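4-hydroxyphenylpyruvate dioxygenase (Pseudomonas putida, PDB 5HMQ) converts 3-dehydroshikimate to protocatechuate in a metal-dependent sugar phosphate isomerase-like domain fused to a hydroxyphenylpyruvate dioxygenase-like domain. Local coordinates at residues Ala311-Trp316 against Glu596-Glu601. Residues are numbered along the deposited sequence; the frame is centred on the assembly and turned at random.
Sequences ARLGNW and ERFFFE. With MG (magnesium ion), chain L.
In the dioxygenase-like half of the chain, helix 307-319 of the first VOC module packs through Leu313 and Trp316 on Phe598 and Phe600, where the chain leads into strand 599-606, which belongs to the sheet of the second module. The contact is wholly apolar. With chi1 at -176°, CG of Leu313 points away from the backbone nitrogen, and this carries CD1 to the edges of two rings, 4.1 Å from CE1 of Phe598 and 4.5 Å from CZ of Phe600. One helical turn on, the indole of Trp316 meets the Phe600 ring obliquely, its CE3 4.1 Å from both CD1 and CE1 of Phe600. Phe594 adds to this cluster, touching Leu313 and meeting the Trp316 ring edge-to-face. The strand presents Phe600 to the helix, whereas the next residue, Glu601, extends to the magnesium ion held by this second VOC module. OE1 of Glu601 binds the magnesium at 2.3 Å, beside His445, His523 and three waters. Glu601 OE2 accepts a hydrogen bond from one of these waters, whose oxygen lies 2.8 Å away, and is also hydrogen-bonded to ND1 of His588; with OE1 on the metal, these bonds probably fix the rotation of the carboxylate.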
loop_
_atom_site.group_PDB
_atom_site.type_symbol
_atom_site.label_atom_id
_atom_site.label_comp_id
_atom_site.label_asym_id
_atom_site.label_seq_id
_atom_site.Cartn_x
_atom_site.Cartn_y
_atom_site.Cartn_z
ATOM N N ALA C 311 -4.871 -22.167 25.083
ATOM C CA ALA C 311 -5.466 -23.444 25.452
ATOM C C ALA C 311 -6.411 -23.926 24.361
ATOM O O ALA C 311 -6.474 -25.125 24.066
ATOM C CB ALA C 311 -6.195 -23.324 26.788
ATOM N N ARG C 312 -7.156 -22.999 23.753
ATOM C CA ARG C 312 -8.064 -23.362 22.672
ATOM C C ARG C 312 -7.295 -23.850 21.450
ATOM O O ARG C 312 -7.707 -24.813 20.793
ATOM C CB ARG C 312 -8.937 -22.159 22.315
ATOM C CG ARG C 312 -10.407 -22.471 22.130
ATOM C CD ARG C 312 -11.236 -21.196 22.077
ATOM N NE ARG C 312 -10.976 -20.327 23.222
ATOM C CZ ARG C 312 -10.510 -19.084 23.132
ATOM N NH1 ARG C 312 -10.262 -18.545 21.947
ATOM N NH2 ARG C 312 -10.304 -18.373 24.233
ATOM N N LEU C 313 -6.170 -23.203 21.136
ATOM C CA LEU C 313 -5.340 -23.664 20.029
ATOM C C LEU C 313 -4.690 -25.003 20.351
ATOM O O LEU C 313 -4.569 -25.867 19.476
ATOM C CB LEU C 313 -4.279 -22.617 19.690
ATOM C CG LEU C 313 -3.400 -22.921 18.476
ATOM C CD1 LEU C 313 -4.254 -23.157 17.240
ATOM C CD2 LEU C 313 -2.409 -21.792 18.237
ATOM N N GLY C 314 -4.268 -25.188 21.604
ATOM C CA GLY C 314 -3.730 -26.474 22.010
ATOM C C GLY C 314 -4.735 -27.600 21.874
ATOM O O GLY C 314 -4.376 -28.713 21.491
ATOM N N ASN C 315 -6.009 -27.319 22.161
ATOM C CA ASN C 315 -7.047 -28.331 21.988
ATOM C C ASN C 315 -7.159 -28.751 20.527
ATOM O O ASN C 315 -7.244 -29.944 20.217
ATOM C CB ASN C 315 -8.394 -27.807 22.498
ATOM C CG ASN C 315 -8.446 -27.679 24.007
ATOM O OD1 ASN C 315 -7.613 -28.230 24.717
ATOM N ND2 ASN C 315 -9.444 -26.961 24.504
ATOM N N TRP C 316 -7.172 -27.772 19.618
ATOM C CA TRP C 316 -7.158 -28.062 18.190
ATOM C C TRP C 316 -6.004 -28.993 17.849
ATOM O O TRP C 316 -6.164 -29.938 17.074
ATOM C CB TRP C 316 -7.057 -26.758 17.399
ATOM C CG TRP C 316 -8.381 -26.136 17.100
ATOM C CD1 TRP C 316 -9.304 -25.699 18.006
ATOM C CD2 TRP C 316 -8.907 -25.826 15.807
ATOM N NE1 TRP C 316 -10.388 -25.163 17.354
ATOM C CE2 TRP C 316 -10.168 -25.226 16.003
ATOM C CE3 TRP C 316 -8.443 -26.008 14.501
ATOM C CZ2 TRP C 316 -10.966 -24.804 14.944
ATOM C CZ3 TRP C 316 -9.238 -25.590 13.450
ATOM C CH2 TRP C 316 -10.485 -24.992 13.677
ATOM N N GLU C 596 -11.180 -17.537 12.679
ATOM C CA GLU C 596 -11.210 -16.607 11.550
ATOM C C GLU C 596 -9.815 -16.173 11.101
ATOM O O GLU C 596 -9.644 -15.079 10.559
ATOM C CB GLU C 596 -12.074 -15.381 11.869
ATOM C CG GLU C 596 -13.453 -15.710 12.435
ATOM C CD GLU C 596 -14.431 -16.227 11.387
ATOM O OE1 GLU C 596 -14.018 -16.454 10.233
ATOM O OE2 GLU C 596 -15.619 -16.404 11.724
ATOM N N ARG C 597 -8.810 -17.024 11.300
ATOM C CA ARG C 597 -7.473 -16.749 10.785
ATOM C C ARG C 597 -6.982 -17.909 9.932
ATOM O O ARG C 597 -7.534 -18.186 8.862
ATOM C CB ARG C 597 -6.484 -16.493 11.924
ATOM C CG ARG C 597 -7.102 -15.888 13.157
ATOM C CD ARG C 597 -6.558 -14.507 13.435
ATOM N NE ARG C 597 -7.258 -13.889 14.557
ATOM C CZ ARG C 597 -7.050 -12.646 14.978
ATOM N NH1 ARG C 597 -6.157 -11.880 14.370
ATOM N NH2 ARG C 597 -7.738 -12.171 16.007
ATOM N N PHE C 598 -5.946 -18.591 10.408
ATOM C CA PHE C 598 -5.374 -19.712 9.684
ATOM C C PHE C 598 -6.201 -20.974 9.886
ATOM O O PHE C 598 -6.862 -21.158 10.913
ATOM C CB PHE C 598 -3.936 -19.957 10.145
ATOM C CG PHE C 598 -3.773 -19.972 11.642
ATOM C CD1 PHE C 598 -3.994 -21.129 12.371
ATOM C CD2 PHE C 598 -3.395 -18.822 12.319
ATOM C CE1 PHE C 598 -3.844 -21.140 13.747
ATOM C CE2 PHE C 598 -3.244 -18.826 13.693
ATOM C CZ PHE C 598 -3.469 -19.986 14.408
ATOM N N PHE C 599 -6.162 -21.846 8.884
ATOM C CA PHE C 599 -6.723 -23.183 8.978
ATOM C C PHE C 599 -5.609 -24.195 8.750
ATOM O O PHE C 599 -4.466 -23.838 8.456
ATOM C CB PHE C 599 -7.870 -23.386 7.973
ATOM C CG PHE C 599 -7.485 -23.146 6.538
ATOM C CD1 PHE C 599 -7.534 -21.871 5.995
ATOM C CD2 PHE C 599 -7.114 -24.201 5.719
ATOM C CE1 PHE C 599 -7.193 -21.647 4.673
ATOM C CE2 PHE C 599 -6.777 -23.986 4.394
ATOM C CZ PHE C 599 -6.815 -22.708 3.871
ATOM N N PHE C 600 -5.942 -25.470 8.906
ATOM C CA PHE C 600 -4.968 -26.537 8.751
ATOM C C PHE C 600 -5.350 -27.432 7.582
ATOM O O PHE C 600 -6.504 -27.469 7.146
ATOM C CB PHE C 600 -4.841 -27.368 10.033
ATOM C CG PHE C 600 -4.288 -26.599 11.196
ATOM C CD1 PHE C 600 -5.132 -25.942 12.071
ATOM C CD2 PHE C 600 -2.922 -26.527 11.408
ATOM C CE1 PHE C 600 -4.624 -25.231 13.143
ATOM C CE2 PHE C 600 -2.408 -25.816 12.478
ATOM C CZ PHE C 600 -3.261 -25.168 13.346
ATOM N N GLU C 601 -4.353 -28.154 7.076
ATOM C CA GLU C 601 -4.523 -29.045 5.942
ATOM C C GLU C 601 -3.747 -30.326 6.202
ATOM O O GLU C 601 -2.621 -30.286 6.707
ATOM C CB GLU C 601 -4.040 -28.391 4.639
ATOM C CG GLU C 601 -4.108 -29.299 3.421
ATOM C CD GLU C 601 -3.558 -28.642 2.168
ATOM O OE1 GLU C 601 -2.903 -27.585 2.290
ATOM O OE2 GLU C 601 -3.776 -29.183 1.062
HETATM MG MG MG L . -2.030 -26.132 0.746
HETATM O O HOH W 1 -2.102 -27.686 -0.622
HETATM O O HOH W 2 -1.161 -24.597 -0.840
HETATM O O HOH W 3 -3.862 -25.534 -0.011
#